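Long-range contacts in CAMP factor (Mobiluncus curtisii, PDB 6JLC), which is probably a secreted pore-forming toxin that takes part in the co-haemolytic (CAMP) reaction on red-cell membranes: residues S13-I18 with Q53-V58; N90-K95 with A133-V138; G104-R109 with S129-T134. All blocks are in the same frame, centred on the assembly; numbering follows the deposited sequence.

Contacts 1 and 3 join antiparallel helix pairs of the all-helical CAMP factor chain; contact 2 sets the turn after helix 68-91 against helix 121-139. Contact 1 comes first along the sequence and closes, within helices 8-31 and 41-59, before the other two open. Contacts 2 and 3 both end on helix 121-139 and share A133 and T134; their centres lie about 11 Å apart, whereas contact 1 is centred about 30 Å from contact 2 and about 24 Å from contact 3. The first five helices of the chain, 8-31 to 121-139, thus pack together, with helix 68-91 touching both groups: its side chains meet residues of contacts 1 and 3, and its C-terminal end opens contact 2.

Contact 1. Residues S13-I18 with Q53-V58; sequences SAIDDI and QSLAVV
L55 on helix 41-59 lays its side chain over A14, I15 and I18 of helix 8-31, three residues that present one apolar face of that helix. The two helical segments, neighbours in the chain's all-helical bundle, run nearly antiparallel, at 154°, with axes 9.4 Å apart. L55 carries its CG anti to the carbonyl carbon (chi1 -74°), which sends the branched end across to the partner helix. There its CD1 methyl rests against two others: it is 3.7 Å from CB of A14 and 3.6 Å from CD1 of I18, which it meets tip to tip. The small alanine suits its place because a single methyl lets the leucine fork come close to the backbone of helix 8-31.

I15 behaves differently, sliding alongside L55 in the opposite direction. Its CG1 packs against CB of L55 at 3.5 Å, near the root of the leucine side chain. Since chi2 is extended (174°), CD1 continues past L55 to the backbone of the next residue and lies 3.6 Å from N of A56; it is 4.1 Å from CB of the same alanine, at the exposed margin. The extended CG1-CD1 arm of isoleucine suits this place, reaching past CB of L55 to the backbone of A56. T75 of helix 68-91 touches A14 and I18, while I71 touches L55, so a third helix packs on the same cluster.

No hydrogen bond joins the two segments; cohesion here rests on dispersion and the exclusion of water, with its specificity probably set by the fit of methyl groups.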
loop_
_atom_site.group_PDB
_atom_site.type_symbol
_atom_site.label_atom_id
_atom_site.label_comp_id
_atom_site.label_asym_id
_atom_site.label_seq_id
_atom_site.Cartn_x
_atom_site.Cartn_y
_atom_site.Cartn_z
ATOM N N SER A 13 0.453 19.962 -14.078
ATOM C CA SER A 13 0.549 18.526 -14.340
ATOM C C SER A 13 1.329 17.833 -13.238
ATOM O O SER A 13 0.958 16.740 -12.796
ATOM C CB SER A 13 1.226 18.245 -15.688
ATOM O OG SER A 13 0.587 18.925 -16.743
ATOM N N ALA A 14 2.426 18.456 -12.798
ATOM C CA ALA A 14 3.220 17.901 -11.710
ATOM C C ALA A 14 2.386 17.778 -10.444
ATOM O O ALA A 14 2.408 16.742 -9.769
ATOM C CB ALA A 14 4.454 18.775 -11.471
ATOM N N ILE A 15 1.636 18.835 -10.107
ATOM C CA ILE A 15 0.733 18.780 -8.956
ATOM C C ILE A 15 -0.198 17.582 -9.069
ATOM O O ILE A 15 -0.360 16.797 -8.126
ATOM C CB ILE A 15 -0.071 20.093 -8.835
ATOM C CG1 ILE A 15 0.857 21.239 -8.440
ATOM C CG2 ILE A 15 -1.212 19.929 -7.817
ATOM C CD1 ILE A 15 0.187 22.598 -8.440
ATOM N N ASP A 16 -0.860 17.449 -10.224
ATOM C CA ASP A 16 -1.809 16.355 -10.400
ATOM C C ASP A 16 -1.127 15.003 -10.222
ATOM O O ASP A 16 -1.701 14.088 -9.615
ATOM C CB ASP A 16 -2.466 16.421 -11.783
ATOM C CG ASP A 16 -3.304 17.682 -11.990
ATOM O OD1 ASP A 16 -3.622 18.376 -11.001
ATOM O OD2 ASP A 16 -3.634 17.980 -13.159
ATOM N N ASP A 17 0.085 14.852 -10.777
ATOM C CA ASP A 17 0.802 13.579 -10.667
ATOM C C ASP A 17 1.172 13.283 -9.226
ATOM O O ASP A 17 1.100 12.128 -8.780
ATOM C CB ASP A 17 2.072 13.589 -11.524
ATOM C CG ASP A 17 1.775 13.674 -13.012
ATOM O OD1 ASP A 17 0.615 13.415 -13.404
ATOM O OD2 ASP A 17 2.705 14.006 -13.775
ATOM N N ILE A 18 1.585 14.311 -8.489
ATOM C CA ILE A 18 1.922 14.125 -7.082
ATOM C C ILE A 18 0.684 13.716 -6.295
ATOM O O ILE A 18 0.709 12.758 -5.513
ATOM C CB ILE A 18 2.554 15.405 -6.513
ATOM C CG1 ILE A 18 3.922 15.647 -7.162
ATOM C CG2 ILE A 18 2.673 15.298 -5.003
ATOM C CD1 ILE A 18 4.401 17.067 -7.022
ATOM N N GLN A 53 2.626 22.994 -3.002
ATOM C CA GLN A 53 2.497 24.417 -2.689
ATOM C C GLN A 53 3.508 25.241 -3.477
ATOM O O GLN A 53 3.187 26.332 -3.965
ATOM C CB GLN A 53 2.673 24.649 -1.183
ATOM C CG GLN A 53 1.397 24.403 -0.373
ATOM C CD GLN A 53 1.658 24.148 1.109
ATOM O OE1 GLN A 53 2.807 24.109 1.564
ATOM N NE2 GLN A 53 0.579 23.968 1.869
ATOM N N SER A 54 4.737 24.740 -3.605
ATOM C CA SER A 54 5.727 25.435 -4.416
ATOM C C SER A 54 5.329 25.418 -5.886
ATOM O O SER A 54 5.520 26.412 -6.601
ATOM C CB SER A 54 7.102 24.800 -4.237
ATOM O OG SER A 54 8.069 25.526 -4.965
ATOM N N LEU A 55 4.790 24.292 -6.355
ATOM C CA LEU A 55 4.319 24.226 -7.737
ATOM C C LEU A 55 3.108 25.122 -7.952
ATOM O O LEU A 55 2.952 25.719 -9.027
ATOM C CB LEU A 55 3.981 22.786 -8.105
ATOM C CG LEU A 55 5.190 21.866 -8.336
ATOM C CD1 LEU A 55 4.771 20.418 -8.163
ATOM C CD2 LEU A 55 5.783 22.089 -9.700
ATOM N N ALA A 56 2.227 25.208 -6.949
ATOM C CA ALA A 56 1.020 26.015 -7.096
ATOM C C ALA A 56 1.364 27.481 -7.296
ATOM O O ALA A 56 0.607 28.220 -7.943
ATOM C CB ALA A 56 0.106 25.838 -5.881
ATOM N N VAL A 57 2.497 27.918 -6.747
ATOM C CA VAL A 57 2.948 29.285 -6.961
ATOM C C VAL A 57 3.198 29.530 -8.441
ATOM O O VAL A 57 2.794 30.563 -8.991
ATOM C CB VAL A 57 4.207 29.553 -6.113
ATOM C CG1 VAL A 57 4.862 30.848 -6.522
ATOM C CG2 VAL A 57 3.845 29.558 -4.631
ATOM N N VAL A 58 3.845 28.571 -9.115
ATOM C CA VAL A 58 4.099 28.707 -10.548
ATOM C C VAL A 58 2.798 28.571 -11.331
ATOM O O VAL A 58 2.526 29.354 -12.252
ATOM C CB VAL A 58 5.141 27.671 -11.013
ATOM C CG1 VAL A 58 5.301 27.715 -12.534
ATOM C CG2 VAL A 58 6.489 27.886 -10.305
#

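Contact 2. Residues N90-K95 with A133-V138; sequences NNLRYK and ATYERV
The turn that leads out of helix 68-91 toward helix 97-114 packs against the side of helix 121-139. L92 is the first residue to leave helical geometry, and a type I beta turn from L92 to K95 reverses the chain, closed by the bond from N of K95 to O of L92. Y135 reaches across to helix 68-91: its CG is anti to the backbone N (chi1 -178°), so the ring extends to that helix's last turn. There its OH accepts a hydrogen bond from ND2 of N91 at 3.1 Å, with a fairly straight N-H...O angle of 158°. The hydroxyl lies close to the amide plane of N91, whereas the amide and the ring are turned 68° apart. Asparagine suits this exposed helix end, its short amide meeting the phenol without a long flexible arm.

Back along the ring from the hydroxyl, L92 supplies the apolar part. Its CD1 touches CE1 of Y135 at 3.7 Å, crossing the ring obliquely, and also meets CG2 of V138 at 4.0 Å. L103 of helix 97-114 touches L92 too. K95 approaches loosely, its CD 4.2 Å from the backbone O of V138, while its ammonium turns to D143 in a salt bridge and to the carbonyl of Y141 in a hydrogen bond.

Tyrosine therefore serves both halves of the contact, its ring joining the leucine's apolar surface and its hydroxyl accepting the amide N-H of N91, a single directional bond beside otherwise apolar packing; K87, its cation-pi partner, would probably also be stabilised by the ring's electrons.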
loop_
_atom_site.group_PDB
_atom_site.type_symbol
_atom_site.label_atom_id
_atom_site.label_comp_id
_atom_site.label_asym_id
_atom_site.label_seq_id
_atom_site.Cartn_x
_atom_site.Cartn_y
_atom_site.Cartn_z
ATOM N N ASN A 90 0.942 -5.170 -4.994
ATOM C CA ASN A 90 0.136 -5.983 -5.887
ATOM C C ASN A 90 0.847 -7.239 -6.365
ATOM O O ASN A 90 0.178 -8.241 -6.638
ATOM C CB ASN A 90 -0.304 -5.146 -7.086
ATOM C CG ASN A 90 -1.269 -4.045 -6.687
ATOM O OD1 ASN A 90 -2.172 -4.268 -5.884
ATOM N ND2 ASN A 90 -1.067 -2.848 -7.222
ATOM N N ASN A 91 2.181 -7.219 -6.466
ATOM C CA ASN A 91 2.912 -8.315 -7.086
ATOM C C ASN A 91 3.788 -9.131 -6.143
ATOM O O ASN A 91 4.104 -10.278 -6.475
ATOM C CB ASN A 91 3.782 -7.777 -8.232
ATOM C CG ASN A 91 2.963 -7.040 -9.262
ATOM O OD1 ASN A 91 1.837 -7.428 -9.553
ATOM N ND2 ASN A 91 3.506 -5.958 -9.796
ATOM N N LEU A 92 4.203 -8.587 -4.994
ATOM C CA LEU A 92 5.202 -9.250 -4.156
ATOM C C LEU A 92 4.607 -9.828 -2.871
ATOM O O LEU A 92 5.351 -10.119 -1.924
ATOM C CB LEU A 92 6.347 -8.285 -3.821
ATOM C CG LEU A 92 7.025 -7.637 -5.030
ATOM C CD1 LEU A 92 8.120 -6.674 -4.563
ATOM C CD2 LEU A 92 7.599 -8.687 -5.942
ATOM N N ARG A 93 3.285 -10.041 -2.834
ATOM C CA ARG A 93 2.619 -10.359 -1.570
ATOM C C ARG A 93 3.154 -11.635 -0.935
ATOM O O ARG A 93 3.232 -11.729 0.299
ATOM C CB ARG A 93 1.110 -10.492 -1.777
ATOM C CG ARG A 93 0.373 -10.588 -0.435
ATOM C CD ARG A 93 -1.130 -10.717 -0.601
ATOM N NE ARG A 93 -1.750 -9.500 -1.118
ATOM C CZ ARG A 93 -2.008 -8.409 -0.404
ATOM N NH1 ARG A 93 -1.692 -8.343 0.887
ATOM N NH2 ARG A 93 -2.584 -7.373 -0.990
ATOM N N TYR A 94 3.542 -12.622 -1.745
ATOM C CA TYR A 94 4.014 -13.902 -1.231
ATOM C C TYR A 94 5.529 -14.045 -1.289
ATOM O O TYR A 94 6.041 -15.164 -1.178
ATOM C CB TYR A 94 3.351 -15.056 -1.991
ATOM C CG TYR A 94 1.938 -15.307 -1.529
ATOM C CD1 TYR A 94 0.880 -14.568 -2.041
ATOM C CD2 TYR A 94 1.666 -16.249 -0.543
ATOM C CE1 TYR A 94 -0.435 -14.790 -1.609
ATOM C CE2 TYR A 94 0.355 -16.471 -0.097
ATOM C CZ TYR A 94 -0.685 -15.740 -0.637
ATOM O OH TYR A 94 -1.976 -15.951 -0.206
ATOM N N LYS A 95 6.261 -12.945 -1.467
ATOM C CA LYS A 95 7.712 -13.052 -1.462
ATOM C C LYS A 95 8.227 -13.206 -0.032
ATOM O O LYS A 95 7.571 -12.820 0.937
ATOM C CB LYS A 95 8.355 -11.818 -2.118
ATOM C CG LYS A 95 8.130 -11.734 -3.627
ATOM C CD LYS A 95 8.881 -12.849 -4.337
ATOM C CE LYS A 95 8.540 -12.878 -5.819
ATOM N NZ LYS A 95 9.201 -14.053 -6.465
ATOM N N ALA A 133 15.922 -0.453 -9.480
ATOM C CA ALA A 133 16.858 -1.564 -9.372
ATOM C C ALA A 133 16.460 -2.500 -8.241
ATOM O O ALA A 133 16.572 -3.730 -8.367
ATOM C CB ALA A 133 18.273 -1.033 -9.156
ATOM N N THR A 134 15.988 -1.934 -7.128
ATOM C CA THR A 134 15.625 -2.760 -5.984
ATOM C C THR A 134 14.378 -3.575 -6.286
ATOM O O THR A 134 14.328 -4.773 -5.982
ATOM C CB THR A 134 15.426 -1.893 -4.740
ATOM O OG1 THR A 134 16.653 -1.199 -4.456
ATOM C CG2 THR A 134 15.079 -2.759 -3.538
ATOM N N TYR A 135 13.377 -2.953 -6.905
ATOM C CA TYR A 135 12.183 -3.702 -7.278
ATOM C C TYR A 135 12.531 -4.853 -8.209
ATOM O O TYR A 135 12.072 -5.985 -8.013
ATOM C CB TYR A 135 11.152 -2.800 -7.937
ATOM C CG TYR A 135 9.906 -3.590 -8.265
ATOM C CD1 TYR A 135 8.904 -3.754 -7.315
ATOM C CD2 TYR A 135 9.761 -4.231 -9.497
ATOM C CE1 TYR A 135 7.771 -4.505 -7.595
ATOM C CE2 TYR A 135 8.636 -4.987 -9.776
ATOM C CZ TYR A 135 7.651 -5.118 -8.818
ATOM O OH TYR A 135 6.527 -5.859 -9.091
ATOM N N GLU A 136 13.316 -4.570 -9.253
ATOM C CA GLU A 136 13.670 -5.620 -10.202
ATOM C C GLU A 136 14.431 -6.746 -9.515
ATOM O O GLU A 136 14.174 -7.924 -9.781
ATOM C CB GLU A 136 14.483 -5.041 -11.360
ATOM C CG GLU A 136 14.751 -6.061 -12.455
ATOM C CD GLU A 136 15.783 -5.593 -13.457
ATOM O OE1 GLU A 136 15.393 -4.968 -14.465
ATOM O OE2 GLU A 136 16.985 -5.854 -13.236
ATOM N N ARG A 137 15.345 -6.410 -8.595
ATOM C CA ARG A 137 16.112 -7.448 -7.910
ATOM C C ARG A 137 15.214 -8.333 -7.048
ATOM O O ARG A 137 15.234 -9.563 -7.164
ATOM C CB ARG A 137 17.211 -6.827 -7.054
ATOM C CG ARG A 137 18.063 -7.867 -6.330
ATOM C CD ARG A 137 18.910 -7.244 -5.235
ATOM N NE ARG A 137 19.103 -5.818 -5.454
ATOM C CZ ARG A 137 18.825 -4.886 -4.556
ATOM N NH1 ARG A 137 18.342 -5.233 -3.362
ATOM N NH2 ARG A 137 19.033 -3.608 -4.853
ATOM N N VAL A 138 14.435 -7.727 -6.150
ATOM C CA VAL A 138 13.696 -8.545 -5.188
ATOM C C VAL A 138 12.529 -9.265 -5.849
ATOM O O VAL A 138 11.984 -10.207 -5.260
ATOM C CB VAL A 138 13.207 -7.707 -3.989
ATOM C CG1 VAL A 138 14.385 -6.920 -3.388
ATOM C CG2 VAL A 138 12.070 -6.784 -4.410
#

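Contact 3. Residues G104-R109 with S129-T134; sequences GFSVTR and SDLRAT
S106 and D130 point at each other across an antiparallel helix pair, helices 97-114 and 121-139, which form a helical hairpin within the bundle. The segments run at 172° with axes 9.4 Å apart, and S106 lies opposite L131, their CA atoms 5.9 Å apart. This close spacing suits serine, whose small side chain fits between the backbones. Its OG is anti to the backbone N (chi1 175°) and donates to OD2 of D130 at 2.8 Å, reaching the oxygen from above the carboxylate plane. D130 likewise has CG anti to its backbone N, which turns the carboxylate toward helix 97-114.

R109, one turn beyond S106, comes to the same carboxylate at about a right angle, with the guanidinium and carboxylate planes 72° apart. Its CG lies over the centre of one face of the F105 ring, and a bend at chi3 brings the guanidinium to D130. The ion pair is long, NH1 to OD2 being 3.8 Å, and water fills in: water 2 accepts from NH1 and donates to OD2, water 3 likewise but weakly to OD1. Water 1 donates to both the carbonyl oxygen of S106 and OD2 of D130. OD2 is thus gripped by the serine and two waters; these donors, together with the long ion pair to R109, would probably favour the ionised aspartate.

Beside the serine the contact becomes apolar. CD2 of L131 lies 3.4 Å from OG of S106 and meets CG2 of V107 at 3.9 Å, the leucine and valine crossing at about a right angle. L131 also touches L77 and I81 of helix 68-91, a third helix. T134 borders S106 and turns its hydroxyl back to its own helix: OG1 donates to O of D130 at 2.7 Å, beside the regular bond from N of T134.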
loop_
_atom_site.group_PDB
_atom_site.type_symbol
_atom_site.label_atom_id
_atom_site.label_comp_id
_atom_site.label_asym_id
_atom_site.label_seq_id
_atom_site.Cartn_x
_atom_site.Cartn_y
_atom_site.Cartn_z
ATOM N N GLY A 104 11.544 -2.039 1.275
ATOM C CA GLY A 104 11.151 -1.028 2.248
ATOM C C GLY A 104 12.280 -0.077 2.571
ATOM O O GLY A 104 12.074 1.138 2.729
ATOM N N PHE A 105 13.498 -0.596 2.674
ATOM C CA PHE A 105 14.657 0.247 2.928
ATOM C C PHE A 105 14.880 1.224 1.779
ATOM O O PHE A 105 15.138 2.411 1.999
ATOM C CB PHE A 105 15.880 -0.629 3.125
ATOM C CG PHE A 105 17.090 0.115 3.628
ATOM C CD1 PHE A 105 17.021 0.888 4.781
ATOM C CD2 PHE A 105 18.286 0.040 2.941
ATOM C CE1 PHE A 105 18.139 1.563 5.255
ATOM C CE2 PHE A 105 19.416 0.716 3.416
ATOM C CZ PHE A 105 19.336 1.468 4.572
ATOM N N SER A 106 14.771 0.730 0.544
ATOM C CA SER A 106 14.898 1.599 -0.620
ATOM C C SER A 106 13.826 2.691 -0.614
ATOM O O SER A 106 14.121 3.861 -0.888
ATOM C CB SER A 106 14.827 0.751 -1.896
ATOM O OG SER A 106 14.839 1.552 -3.061
ATOM N N VAL A 107 12.578 2.339 -0.278
ATOM C CA VAL A 107 11.534 3.355 -0.178
ATOM C C VAL A 107 11.856 4.359 0.924
ATOM O O VAL A 107 11.715 5.573 0.740
ATOM C CB VAL A 107 10.155 2.701 0.046
ATOM C CG1 VAL A 107 9.114 3.771 0.423
ATOM C CG2 VAL A 107 9.726 1.938 -1.207
ATOM N N THR A 108 12.273 3.867 2.097
ATOM C CA THR A 108 12.555 4.771 3.210
ATOM C C THR A 108 13.678 5.744 2.854
ATOM O O THR A 108 13.571 6.950 3.105
ATOM C CB THR A 108 12.914 3.972 4.472
ATOM O OG1 THR A 108 11.775 3.197 4.885
ATOM C CG2 THR A 108 13.329 4.906 5.605
ATOM N N ARG A 109 14.765 5.230 2.262
ATOM C CA ARG A 109 15.865 6.102 1.854
ATOM C C ARG A 109 15.391 7.148 0.858
ATOM O O ARG A 109 15.804 8.308 0.931
ATOM C CB ARG A 109 17.005 5.284 1.241
ATOM C CG ARG A 109 17.786 4.441 2.242
ATOM C CD ARG A 109 19.036 3.842 1.575
ATOM N NE ARG A 109 19.944 4.875 1.077
ATOM C CZ ARG A 109 20.421 4.936 -0.167
ATOM N NH1 ARG A 109 20.080 4.022 -1.070
ATOM N NH2 ARG A 109 21.246 5.917 -0.506
ATOM N N SER A 129 16.546 5.622 -9.609
ATOM C CA SER A 129 17.223 4.441 -10.133
ATOM C C SER A 129 17.285 3.331 -9.089
ATOM O O SER A 129 17.160 2.142 -9.423
ATOM C CB SER A 129 18.631 4.811 -10.601
ATOM O OG SER A 129 18.559 5.691 -11.708
ATOM N N ASP A 130 17.475 3.695 -7.818
ATOM C CA ASP A 130 17.605 2.676 -6.780
ATOM C C ASP A 130 16.272 1.990 -6.505
ATOM O O ASP A 130 16.236 0.782 -6.247
ATOM C CB ASP A 130 18.148 3.292 -5.501
ATOM C CG ASP A 130 18.288 2.276 -4.384
ATOM O OD1 ASP A 130 19.165 1.390 -4.493
ATOM O OD2 ASP A 130 17.529 2.367 -3.395
ATOM N N LEU A 131 15.171 2.745 -6.518
ATOM C CA LEU A 131 13.864 2.109 -6.388
ATOM C C LEU A 131 13.640 1.091 -7.504
ATOM O O LEU A 131 13.176 -0.027 -7.249
ATOM C CB LEU A 131 12.764 3.164 -6.400
ATOM C CG LEU A 131 12.653 4.068 -5.175
ATOM C CD1 LEU A 131 11.797 5.310 -5.503
ATOM C CD2 LEU A 131 12.052 3.292 -3.995
ATOM N N ARG A 132 13.970 1.452 -8.747
ATOM C CA ARG A 132 13.736 0.541 -9.864
ATOM C C ARG A 132 14.643 -0.674 -9.776
ATOM O O ARG A 132 14.196 -1.809 -9.992
ATOM C CB ARG A 132 13.945 1.263 -11.194
ATOM C CG ARG A 132 12.875 2.322 -11.454
ATOM C CD ARG A 132 13.257 3.248 -12.584
ATOM N NE ARG A 132 12.225 4.249 -12.808
ATOM C CZ ARG A 132 12.309 5.218 -13.710
ATOM N NH1 ARG A 132 13.389 5.319 -14.472
ATOM N NH2 ARG A 132 11.319 6.094 -13.835
ATOM N N ALA A 133 15.922 -0.453 -9.480
ATOM C CA ALA A 133 16.858 -1.564 -9.372
ATOM C C ALA A 133 16.460 -2.500 -8.241
ATOM O O ALA A 133 16.572 -3.730 -8.367
ATOM C CB ALA A 133 18.273 -1.033 -9.156
ATOM N N THR A 134 15.988 -1.934 -7.128
ATOM C CA THR A 134 15.625 -2.760 -5.984
ATOM C C THR A 134 14.378 -3.575 -6.286
ATOM O O THR A 134 14.328 -4.773 -5.982
ATOM C CB THR A 134 15.426 -1.893 -4.740
ATOM O OG1 THR A 134 16.653 -1.199 -4.456
ATOM C CG2 THR A 134 15.079 -2.759 -3.538
HETATM O O HOH W 1 16.196 4.717 -2.478
HETATM O O HOH W 2 18.358 1.460 -0.847
HETATM O O HOH W 3 21.403 3.310 -3.688
#